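Side-chain contacts in putative lipoprotein (Clostridium difficile, PDB 4EXR), which is of unknown function but carries two PepSY (YPEB) domains, forms a dimer and is probably a membrane-anchored lipoprotein: residues T35-I40 with F62-E67; K76-A81 with V86-T91; Q117-I122 with T143-R148. All coordinates share one frame; numbering follows the deposited sequence. Where two conformers were deposited one is given.

Contact 1: T35-I40 with F62-E67; sequences TDAINI and FVYTVE
A37 and Y64 mark the place where, of residues 35-40 and 62-67, helix and strand come nearest, their CA atoms 6.9 Å apart. Residues 35-40 are helical throughout, with routine i to i+4 bonds such as N39 N to T35 O (2.9 Å), while 62-67 is extended. The backbones do not bond to each other; the segments bury 144 Å² between them, most of it on A37, Y64 and V66. A helix packed on an antiparallel sheet in this way forms the core of the first PepSY (YPEB) domain, in whose range both segments lie.

A37 points its single methyl at the strand, over one face of the Y64 ring, a CH-π contact with CB 4.1 Å from the ring centroid and 26° off the ring normal. The offset brings it over the root of the ring: CB is 3.8 Å from both Y64 CG and Y64 CD2. Y64 places its ring here by setting CG anti to its carbonyl carbon (chi1 -71°), which turns a face to the methyl and sends the phenol onward to a hydrogen bond between OH and the carbonyl O of V32. Tyrosine thus joins a greasy flank to a satisfied polar tip.

V66, two residues along and on the same side of the strand, brings its CG2 branch loosely to 4.2 Å from A37 CB and 4.0 Å from A37 O. Alanine suits the helix position because its small side chain lets the backbone come close to the sheet, and valine, β-branched and at home in an extended strand, packs beside the methyl.

F41, one turn further along helix 34-44, also rests on V66, and I40 reaches M77 of strand 73-80. Strand 49-58, on the other edge of 61-69, adds L53 beside V66.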
loop_
_atom_site.group_PDB
_atom_site.type_symbol
_atom_site.label_atom_id
_atom_site.label_comp_id
_atom_site.label_asym_id
_atom_site.label_seq_id
_atom_site.Cartn_x
_atom_site.Cartn_y
_atom_site.Cartn_z
ATOM N N THR A 35 20.191 -8.636 -6.731
ATOM C CA THR A 35 20.366 -9.574 -5.621
ATOM C C THR A 35 20.316 -8.892 -4.257
ATOM O O THR A 35 19.864 -9.487 -3.279
ATOM C CB THR A 35 21.679 -10.380 -5.755
ATOM O OG1 THR A 35 22.771 -9.486 -5.998
ATOM C CG2 THR A 35 21.585 -11.355 -6.918
ATOM N N ASP A 36 20.799 -7.651 -4.183
ATOM C CA ASP A 36 20.682 -6.863 -2.954
ATOM C C ASP A 36 19.232 -6.511 -2.634
ATOM O O ASP A 36 18.837 -6.512 -1.470
ATOM C CB ASP A 36 21.513 -5.573 -3.035
ATOM C CG ASP A 36 22.973 -5.790 -2.669
ATOM O OD1 ASP A 36 23.337 -6.922 -2.283
ATOM O OD2 ASP A 36 23.756 -4.814 -2.759
ATOM N N ALA A 37 18.441 -6.209 -3.664
ATOM C CA ALA A 37 17.013 -5.942 -3.467
ATOM C C ALA A 37 16.306 -7.200 -2.931
ATOM O O ALA A 37 15.503 -7.133 -2.001
ATOM C CB ALA A 37 16.376 -5.503 -4.778
ATOM N N ILE A 38 16.605 -8.339 -3.539
ATOM C CA ILE A 38 16.111 -9.631 -3.046
ATOM C C ILE A 38 16.496 -9.850 -1.579
ATOM O O ILE A 38 15.658 -10.244 -0.763
ATOM C CB ILE A 38 16.654 -10.792 -3.904
ATOM C CG1 ILE A 38 16.028 -10.755 -5.307
ATOM C CG2 ILE A 38 16.412 -12.168 -3.203
ATOM C CD1 ILE A 38 16.637 -11.765 -6.282
ATOM N N ASN A 39 17.756 -9.575 -1.240
ATOM C CA ASN A 39 18.229 -9.778 0.134
ATOM C C ASN A 39 17.586 -8.851 1.162
ATOM O O ASN A 39 17.317 -9.265 2.286
ATOM C CB ASN A 39 19.764 -9.688 0.214
ATOM C CG ASN A 39 20.453 -10.850 -0.502
ATOM O OD1 ASN A 39 19.866 -11.914 -0.693
ATOM N ND2 ASN A 39 21.694 -10.638 -0.916
ATOM N N ILE A 40 17.344 -7.600 0.780
ATOM C CA ILE A 40 16.638 -6.660 1.649
ATOM C C ILE A 40 15.236 -7.197 1.950
ATOM O O ILE A 40 14.789 -7.231 3.105
ATOM C CB ILE A 40 16.547 -5.256 1.000
ATOM C CG1 ILE A 40 17.921 -4.574 0.996
ATOM C CG2 ILE A 40 15.554 -4.374 1.744
ATOM C CD1 ILE A 40 17.993 -3.401 0.054
ATOM N N PHE A 62 15.165 4.971 -10.506
ATOM C CA PHE A 62 14.936 3.602 -10.939
ATOM C C PHE A 62 14.627 2.803 -9.695
ATOM O O PHE A 62 15.260 2.976 -8.645
ATOM C CB PHE A 62 16.124 3.045 -11.715
ATOM C CG PHE A 62 16.388 3.785 -12.994
ATOM C CD1 PHE A 62 17.185 4.921 -12.999
ATOM C CD2 PHE A 62 15.794 3.380 -14.180
ATOM C CE1 PHE A 62 17.415 5.621 -14.173
ATOM C CE2 PHE A 62 16.025 4.084 -15.365
ATOM C CZ PHE A 62 16.827 5.200 -15.355
ATOM N N VAL A 63 13.628 1.942 -9.811
ATOM C CA VAL A 63 13.025 1.341 -8.638
ATOM C C VAL A 63 12.824 -0.155 -8.847
ATOM O O VAL A 63 12.227 -0.571 -9.838
ATOM C CB VAL A 63 11.653 2.019 -8.336
ATOM C CG1 VAL A 63 10.942 1.352 -7.163
ATOM C CG2 VAL A 63 11.842 3.524 -8.073
ATOM N N TYR A 64 13.347 -0.948 -7.914
ATOM C CA TYR A 64 13.030 -2.366 -7.823
ATOM C C TYR A 64 11.731 -2.520 -7.073
ATOM O O TYR A 64 11.541 -1.899 -6.025
ATOM C CB TYR A 64 14.097 -3.114 -7.019
ATOM C CG TYR A 64 15.437 -3.268 -7.700
ATOM C CD1 TYR A 64 15.600 -4.135 -8.784
ATOM C CD2 TYR A 64 16.554 -2.583 -7.227
ATOM C CE1 TYR A 64 16.844 -4.280 -9.400
ATOM C CE2 TYR A 64 17.794 -2.725 -7.827
ATOM C CZ TYR A 64 17.938 -3.566 -8.906
ATOM O OH TYR A 64 19.182 -3.692 -9.485
ATOM N N THR A 65 10.835 -3.353 -7.598
ATOM C CA THR A 65 9.651 -3.738 -6.834
ATOM C C THR A 65 9.795 -5.225 -6.572
ATOM O O THR A 65 9.992 -5.988 -7.509
ATOM C CB THR A 65 8.351 -3.441 -7.613
ATOM O OG1 THR A 65 8.293 -2.040 -7.907
ATOM C CG2 THR A 65 7.089 -3.852 -6.804
ATOM N N VAL A 66 9.750 -5.616 -5.298
ATOM C CA VAL A 66 9.877 -7.015 -4.909
ATOM C C VAL A 66 8.581 -7.389 -4.208
ATOM O O VAL A 66 8.161 -6.707 -3.271
ATOM C CB VAL A 66 11.038 -7.238 -3.921
ATOM C CG1 VAL A 66 11.297 -8.745 -3.740
ATOM C CG2 VAL A 66 12.307 -6.524 -4.395
ATOM N N GLU A 67 7.940 -8.459 -4.669
ATOM C CA GLU A 67 6.678 -8.886 -4.066
ATOM C C GLU A 67 6.790 -10.329 -3.640
ATOM O O GLU A 67 7.382 -11.142 -4.340
ATOM C CB GLU A 67 5.527 -8.707 -5.048
ATOM C CG GLU A 67 5.408 -7.245 -5.530
ATOM C CD GLU A 67 4.412 -7.046 -6.667
ATOM O OE1 GLU A 67 3.192 -6.980 -6.400
ATOM O OE2 GLU A 67 4.864 -6.936 -7.828
#

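Contact 2: K76-A81 with V86-T91; sequences KMKIDA and VLEDKT. With PO4 (phosphate ion), chain C; PO4 (phosphate ion), chain B.
K78 faces both L87 and E88 across a β-hairpin, and this doubling is a classic bulge. Strands 76-80 and 86-91 run antiparallel at 174°. K76 and K90 form a regular hydrogen-bonded pair, as do K78 and E88, but the register then slips by one, leaving I79 opposite V86. At the bulge K78 O accepts a bond from L87 N (2.7 Å) and a weak second one from E88 N (3.4 Å).

The side chain of K78 crosses that of E88 at a slant. Its CB lies 4.0 Å from E88 CB, where the two chains leave the sheet. CG, anti to the carbonyl carbon (chi1 -70°), starts an extended chain along the carboxylate: CG is 4.0 Å from E88 OE1, CD and CE both run 3.6 Å from the same oxygen, and NZ ends 3.5 Å from it in a weak salt bridge. Lysine suits this place because its methylenes can lie on the partner while the ammonium reaches the charge.

On the other face, the selenomethionine at 77 touches both methyls of V86 with CE, its chain bent at chi3. D89, beside it, gives its carboxylate to K44 and to Y45 OH. In the dimer, residues 88-91 pair antiparallel with a strand of the second subunit, continuing the sheet.

Beside E88, K76 and K90 turn to phosphate ions, probably from the crystallisation liquor; the K76 bond is doubtfully short. K76 and K90 of the second subunit also bond phosphate, placing it at the dimer interface. Salt-bridged to E92 as well, K90 NZ donates to O2 of the chain B phosphate (2.8 Å) and to O3 of the chain C phosphate (2.9 Å).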
loop_
_atom_site.group_PDB
_atom_site.type_symbol
_atom_site.label_atom_id
_atom_site.label_comp_id
_atom_site.label_asym_id
_atom_site.label_seq_id
_atom_site.Cartn_x
_atom_site.Cartn_y
_atom_site.Cartn_z
ATOM N N LYS A 76 4.972 -6.203 -0.318
ATOM C CA LYS A 76 5.518 -5.515 -1.473
ATOM C C LYS A 76 6.483 -4.444 -1.017
ATOM O O LYS A 76 6.169 -3.624 -0.148
ATOM C CB LYS A 76 4.422 -4.905 -2.344
ATOM C CG LYS A 76 4.983 -4.149 -3.548
ATOM C CD LYS A 76 3.901 -3.705 -4.512
ATOM C CE LYS A 76 3.027 -2.631 -3.908
ATOM N NZ LYS A 76 2.086 -2.077 -4.923
HETATM N N MSE A 77 7.685 -4.485 -1.576
HETATM C CA MSE A 77 8.673 -3.473 -1.240
HETATM C C MSE A 77 9.139 -2.788 -2.506
HETATM O O MSE A 77 9.323 -3.430 -3.541
HETATM C CB MSE A 77 9.880 -4.072 -0.517
HETATM C CG MSE A 77 9.578 -4.598 0.875
HETATM SE SE MSE A 77 11.208 -5.028 1.831
HETATM C CE MSE A 77 11.901 -3.236 2.106
ATOM N N LYS A 78 9.326 -1.485 -2.412
ATOM C CA LYS A 78 9.973 -0.731 -3.487
ATOM C C LYS A 78 11.281 -0.175 -2.960
ATOM O O LYS A 78 11.322 0.406 -1.880
ATOM C CB LYS A 78 9.077 0.387 -4.011
ATOM C CG LYS A 78 7.868 -0.115 -4.796
ATOM C CD LYS A 78 7.061 1.056 -5.337
ATOM C CE LYS A 78 5.929 0.570 -6.225
ATOM N NZ LYS A 78 4.871 1.614 -6.360
ATOM N N ILE A 79 12.342 -0.383 -3.731
ATOM C CA ILE A 79 13.691 -0.023 -3.328
ATOM C C ILE A 79 14.351 0.772 -4.446
ATOM O O ILE A 79 14.366 0.331 -5.600
ATOM C CB ILE A 79 14.526 -1.303 -3.057
ATOM C CG1 ILE A 79 13.921 -2.104 -1.898
ATOM C CG2 ILE A 79 15.968 -0.941 -2.743
ATOM C CD1 ILE A 79 14.208 -3.590 -1.980
ATOM N N ASP A 80 14.879 1.950 -4.116
ATOM C CA ASP A 80 15.653 2.738 -5.079
ATOM C C ASP A 80 16.882 1.957 -5.543
ATOM O O ASP A 80 17.690 1.513 -4.727
ATOM C CB ASP A 80 16.079 4.065 -4.442
ATOM C CG ASP A 80 16.715 5.036 -5.447
ATOM O OD1 ASP A 80 17.687 4.670 -6.141
ATOM O OD2 ASP A 80 16.239 6.187 -5.528
ATOM N N ALA A 81 17.017 1.800 -6.856
ATOM C CA ALA A 81 18.040 0.928 -7.443
ATOM C C ALA A 81 19.434 1.564 -7.408
ATOM O O ALA A 81 20.415 0.942 -7.794
ATOM C CB ALA A 81 17.675 0.576 -8.867
ATOM N N VAL A 86 14.265 2.517 0.922
ATOM C CA VAL A 86 12.976 1.830 0.845
ATOM C C VAL A 86 11.892 2.872 0.582
ATOM O O VAL A 86 11.650 3.734 1.406
ATOM C CB VAL A 86 12.675 1.068 2.150
ATOM C CG1 VAL A 86 11.274 0.399 2.096
ATOM C CG2 VAL A 86 13.751 0.025 2.405
ATOM N N LEU A 87 11.265 2.812 -0.586
ATOM C CA LEU A 87 10.264 3.805 -0.973
ATOM C C LEU A 87 8.848 3.363 -0.585
ATOM O O LEU A 87 7.945 4.177 -0.408
ATOM C CB LEU A 87 10.313 4.002 -2.476
ATOM C CG LEU A 87 11.709 4.421 -2.952
ATOM C CD1 LEU A 87 11.729 4.556 -4.458
ATOM C CD2 LEU A 87 12.130 5.716 -2.258
ATOM N N GLU A 88 8.660 2.064 -0.488
ATOM C CA GLU A 88 7.384 1.522 -0.037
ATOM C C GLU A 88 7.623 0.190 0.647
ATOM O O GLU A 88 8.481 -0.580 0.229
ATOM C CB GLU A 88 6.396 1.359 -1.196
ATOM C CG GLU A 88 5.034 0.821 -0.732
ATOM C CD GLU A 88 4.017 0.636 -1.847
ATOM O OE1 GLU A 88 4.371 0.767 -3.034
ATOM O OE2 GLU A 88 2.845 0.345 -1.524
ATOM N N ASP A 89 6.867 -0.071 1.711
ATOM C CA ASP A 89 6.897 -1.366 2.379
ATOM C C ASP A 89 5.454 -1.647 2.797
ATOM O O ASP A 89 4.938 -1.016 3.722
ATOM C CB ASP A 89 7.831 -1.305 3.591
ATOM C CG ASP A 89 7.977 -2.641 4.306
ATOM O OD1 ASP A 89 7.180 -3.576 4.052
ATOM O OD2 ASP A 89 8.885 -2.748 5.156
ATOM N N LYS A 90 4.809 -2.572 2.095
ATOM C CA LYS A 90 3.379 -2.781 2.263
ATOM C C LYS A 90 3.074 -4.243 2.570
ATOM O O LYS A 90 3.547 -5.141 1.872
ATOM C CB LYS A 90 2.656 -2.350 0.988
ATOM C CG LYS A 90 1.145 -2.483 1.027
ATOM C CD LYS A 90 0.595 -2.245 -0.361
ATOM C CE LYS A 90 -0.903 -2.106 -0.371
ATOM N NZ LYS A 90 -1.413 -2.133 -1.772
ATOM N N THR A 91 2.301 -4.464 3.631
ATOM C CA THR A 91 1.789 -5.784 3.979
ATOM C C THR A 91 0.270 -5.728 3.830
ATOM O O THR A 91 -0.348 -4.764 4.272
ATOM C CB THR A 91 2.090 -6.112 5.457
ATOM O OG1 THR A 91 3.503 -6.038 5.691
ATOM C CG2 THR A 91 1.574 -7.514 5.826
HETATM P P PO4 C . 0.060 0.850 -3.950
HETATM O O1 PO4 C . 0.041 1.127 -5.434
HETATM O O2 PO4 C . 0.273 2.145 -3.202
HETATM O O3 PO4 C . -1.242 0.218 -3.529
HETATM O O4 PO4 C . 1.196 -0.079 -3.646
HETATM P P PO4 B . -3.787 0.995 -0.994
HETATM O O1 PO4 B . -5.183 1.419 -1.385
HETATM O O2 PO4 B . -3.625 -0.485 -1.244
HETATM O O3 PO4 B . -2.773 1.769 -1.795
HETATM O O4 PO4 B . -3.592 1.265 0.467
#

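Contact 3: Q117-I122 with T143-R148; sequences QQAMEI and TFYKIR
A119 presses its methyl onto a face of the Y145 ring, the tight part of this helix-on-sheet core of the second PepSY (YPEB) domain. CB stands 3.8 Å from the ring centroid, 29° off the normal, in a CH-π contact displaced toward the CG-CD2 bond. A methyl is small enough to come this near the ring, though the 3.4 Å from A119 CB to Y145 CD2 is a tight contact. Setting CG beside the backbone N (chi1 -81°) lays the Y145 ring under the helix, with its OH bonded to the carbonyl O of M114.

Away from the ring the packing relaxes. I147 brings CD1 to 4.0 Å from CG of M120, a selenomethionine, the two chains crossing at about a right angle, and the same CD1 is 4.2 Å from A119 CB. M120 then bends away from the strand; M26 and V131 also border this side chain. The axes of 117-122 and 143-148 cross at -58°, 8.8 Å apart at their closest. The solvent side of the helix carries Q117, Q118 and E121, polar residues that fit an exposed surface, and Q118 OE1 accepts a bond from T115 N just before the helix.

With no polar link between the two segments, this contact contributes by dispersion and the hydrophobic effect and probably depends on close fit rather than on charge.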
loop_
_atom_site.group_PDB
_atom_site.type_symbol
_atom_site.label_atom_id
_atom_site.label_comp_id
_atom_site.label_asym_id
_atom_site.label_seq_id
_atom_site.Cartn_x
_atom_site.Cartn_y
_atom_site.Cartn_z
ATOM N N GLN A 117 21.200 -8.154 -17.042
ATOM C CA GLN A 117 21.999 -7.689 -18.176
ATOM C C GLN A 117 22.079 -8.764 -19.263
ATOM O O GLN A 117 21.816 -8.503 -20.441
ATOM C CB GLN A 117 23.399 -7.324 -17.684
ATOM C CG GLN A 117 24.408 -7.083 -18.779
ATOM C CD GLN A 117 24.566 -5.615 -19.097
ATOM O OE1 GLN A 117 23.586 -4.866 -19.135
ATOM N NE2 GLN A 117 25.807 -5.188 -19.314
ATOM N N GLN A 118 22.415 -9.987 -18.863
ATOM C CA GLN A 118 22.444 -11.100 -19.804
ATOM C C GLN A 118 21.094 -11.357 -20.473
ATOM O O GLN A 118 21.034 -11.624 -21.670
ATOM C CB GLN A 118 22.971 -12.369 -19.121
ATOM C CG GLN A 118 24.472 -12.309 -18.827
ATOM C CD GLN A 118 24.932 -13.399 -17.871
ATOM O OE1 GLN A 118 24.171 -13.860 -17.021
ATOM N NE2 GLN A 118 26.189 -13.810 -18.006
ATOM N N ALA A 119 20.006 -11.280 -19.712
ATOM C CA ALA A 119 18.684 -11.484 -20.301
ATOM C C ALA A 119 18.318 -10.381 -21.298
ATOM O O ALA A 119 17.761 -10.661 -22.362
ATOM C CB ALA A 119 17.612 -11.596 -19.209
HETATM N N MSE A 120 18.614 -9.132 -20.942
HETATM C CA MSE A 120 18.335 -7.993 -21.815
HETATM C C MSE A 120 19.107 -8.073 -23.141
HETATM O O MSE A 120 18.571 -7.749 -24.207
HETATM C CB MSE A 120 18.668 -6.677 -21.112
HETATM C CG MSE A 120 17.743 -6.309 -19.954
HETATM SE SE MSE A 120 18.147 -4.510 -19.237
HETATM C CE MSE A 120 19.452 -4.931 -17.855
ATOM N N GLU A 121 20.361 -8.514 -23.078
ATOM C CA GLU A 121 21.159 -8.706 -24.300
ATOM C C GLU A 121 20.556 -9.768 -25.218
ATOM O O GLU A 121 20.502 -9.589 -26.429
ATOM C CB GLU A 121 22.603 -9.063 -23.954
ATOM C CG GLU A 121 23.394 -7.909 -23.357
ATOM C CD GLU A 121 24.706 -8.358 -22.743
ATOM O OE1 GLU A 121 24.991 -9.581 -22.745
ATOM O OE2 GLU A 121 25.447 -7.483 -22.248
ATOM N N ILE A 122 20.097 -10.872 -24.640
ATOM C CA ILE A 122 19.423 -11.909 -25.414
ATOM C C ILE A 122 18.143 -11.377 -26.068
ATOM O O ILE A 122 17.877 -11.626 -27.249
ATOM C CB ILE A 122 19.099 -13.145 -24.536
ATOM C CG1 ILE A 122 20.385 -13.922 -24.241
ATOM C CG2 ILE A 122 18.074 -14.044 -25.226
ATOM C CD1 ILE A 122 20.238 -15.001 -23.185
ATOM N N THR A 143 10.570 -20.128 -14.708
ATOM C CA THR A 143 10.849 -18.754 -14.290
ATOM C C THR A 143 11.587 -18.065 -15.426
ATOM O O THR A 143 12.630 -18.534 -15.890
ATOM C CB THR A 143 11.669 -18.706 -12.983
ATOM O OG1 THR A 143 10.904 -19.311 -11.935
ATOM C CG2 THR A 143 12.019 -17.254 -12.590
ATOM N N PHE A 144 11.029 -16.956 -15.892
ATOM C CA PHE A 144 11.602 -16.268 -17.027
ATOM C C PHE A 144 11.788 -14.782 -16.734
ATOM O O PHE A 144 11.085 -14.203 -15.901
ATOM C CB PHE A 144 10.714 -16.460 -18.266
ATOM C CG PHE A 144 9.273 -16.086 -18.038
ATOM C CD1 PHE A 144 8.850 -14.775 -18.188
ATOM C CD2 PHE A 144 8.344 -17.046 -17.664
ATOM C CE1 PHE A 144 7.530 -14.427 -17.957
ATOM C CE2 PHE A 144 7.025 -16.705 -17.440
ATOM C CZ PHE A 144 6.614 -15.393 -17.593
ATOM N N TYR A 145 12.753 -14.174 -17.421
ATOM C CA TYR A 145 12.811 -12.725 -17.485
ATOM C C TYR A 145 11.813 -12.288 -18.546
ATOM O O TYR A 145 11.697 -12.916 -19.597
ATOM C CB TYR A 145 14.204 -12.248 -17.897
ATOM C CG TYR A 145 15.233 -12.212 -16.783
ATOM C CD1 TYR A 145 15.306 -11.128 -15.913
ATOM C CD2 TYR A 145 16.154 -13.243 -16.630
ATOM C CE1 TYR A 145 16.253 -11.085 -14.903
ATOM C CE2 TYR A 145 17.119 -13.202 -15.628
ATOM C CZ TYR A 145 17.159 -12.120 -14.774
ATOM O OH TYR A 145 18.101 -12.087 -13.773
ATOM N N LYS A 146 11.080 -11.222 -18.268
ATOM C CA LYS A 146 10.208 -10.624 -19.262
ATOM C C LYS A 146 10.781 -9.238 -19.532
ATOM O O LYS A 146 10.769 -8.380 -18.654
ATOM C CB LYS A 146 8.799 -10.506 -18.708
ATOM C CG LYS A 146 7.782 -9.875 -19.656
ATOM C CD LYS A 146 6.476 -9.685 -18.904
ATOM C CE LYS A 146 5.336 -9.290 -19.809
ATOM N NZ LYS A 146 4.056 -9.216 -19.040
ATOM N N ILE A 147 11.318 -9.041 -20.731
ATOM C CA ILE A 147 11.979 -7.785 -21.084
ATOM C C ILE A 147 11.058 -6.932 -21.946
ATOM O O ILE A 147 10.577 -7.380 -22.988
ATOM C CB ILE A 147 13.308 -8.038 -21.847
ATOM C CG1 ILE A 147 14.167 -9.086 -21.116
ATOM C CG2 ILE A 147 14.056 -6.719 -22.089
ATOM C CD1 ILE A 147 14.551 -8.710 -19.702
ATOM N N ARG A 148 10.807 -5.703 -21.506
ATOM C CA ARG A 148 9.969 -4.784 -22.264
ATOM C C ARG A 148 10.852 -3.898 -23.155
ATOM O O ARG A 148 11.735 -3.201 -22.662
ATOM C CB ARG A 148 9.124 -3.924 -21.318
ATOM C CG ARG A 148 8.516 -2.692 -21.973
ATOM C CD ARG A 148 7.478 -3.074 -23.011
ATOM N NE ARG A 148 6.357 -3.791 -22.407
ATOM C CZ ARG A 148 5.121 -3.309 -22.303
ATOM N NH1 ARG A 148 4.828 -2.102 -22.777
ATOM N NH2 ARG A 148 4.173 -4.046 -21.734
#

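In the fold
From the N terminus, helix 34-44 docks on strand 61-69 in contact 1, closing a loop that contains strand 49-58. The chain then turns into strand 73-80, hydrogen-bonded to 61-69, and contact 2 closes the short hairpin to 86-93. Contact 3 repeats the helix-on-strand pattern of contact 1 in the second PepSY range, with strand 130-139 inside its loop. The three are in series; none nests in or crosses another. Contacts 1 and 2 touch through neighbouring strands, whereas contact 3 lies on the other side of the chain's centre, about 16 Å from contact 1 (centre to centre). A single antiparallel sheet joins all three, strands 49-58 and 130-139 meeting in its middle.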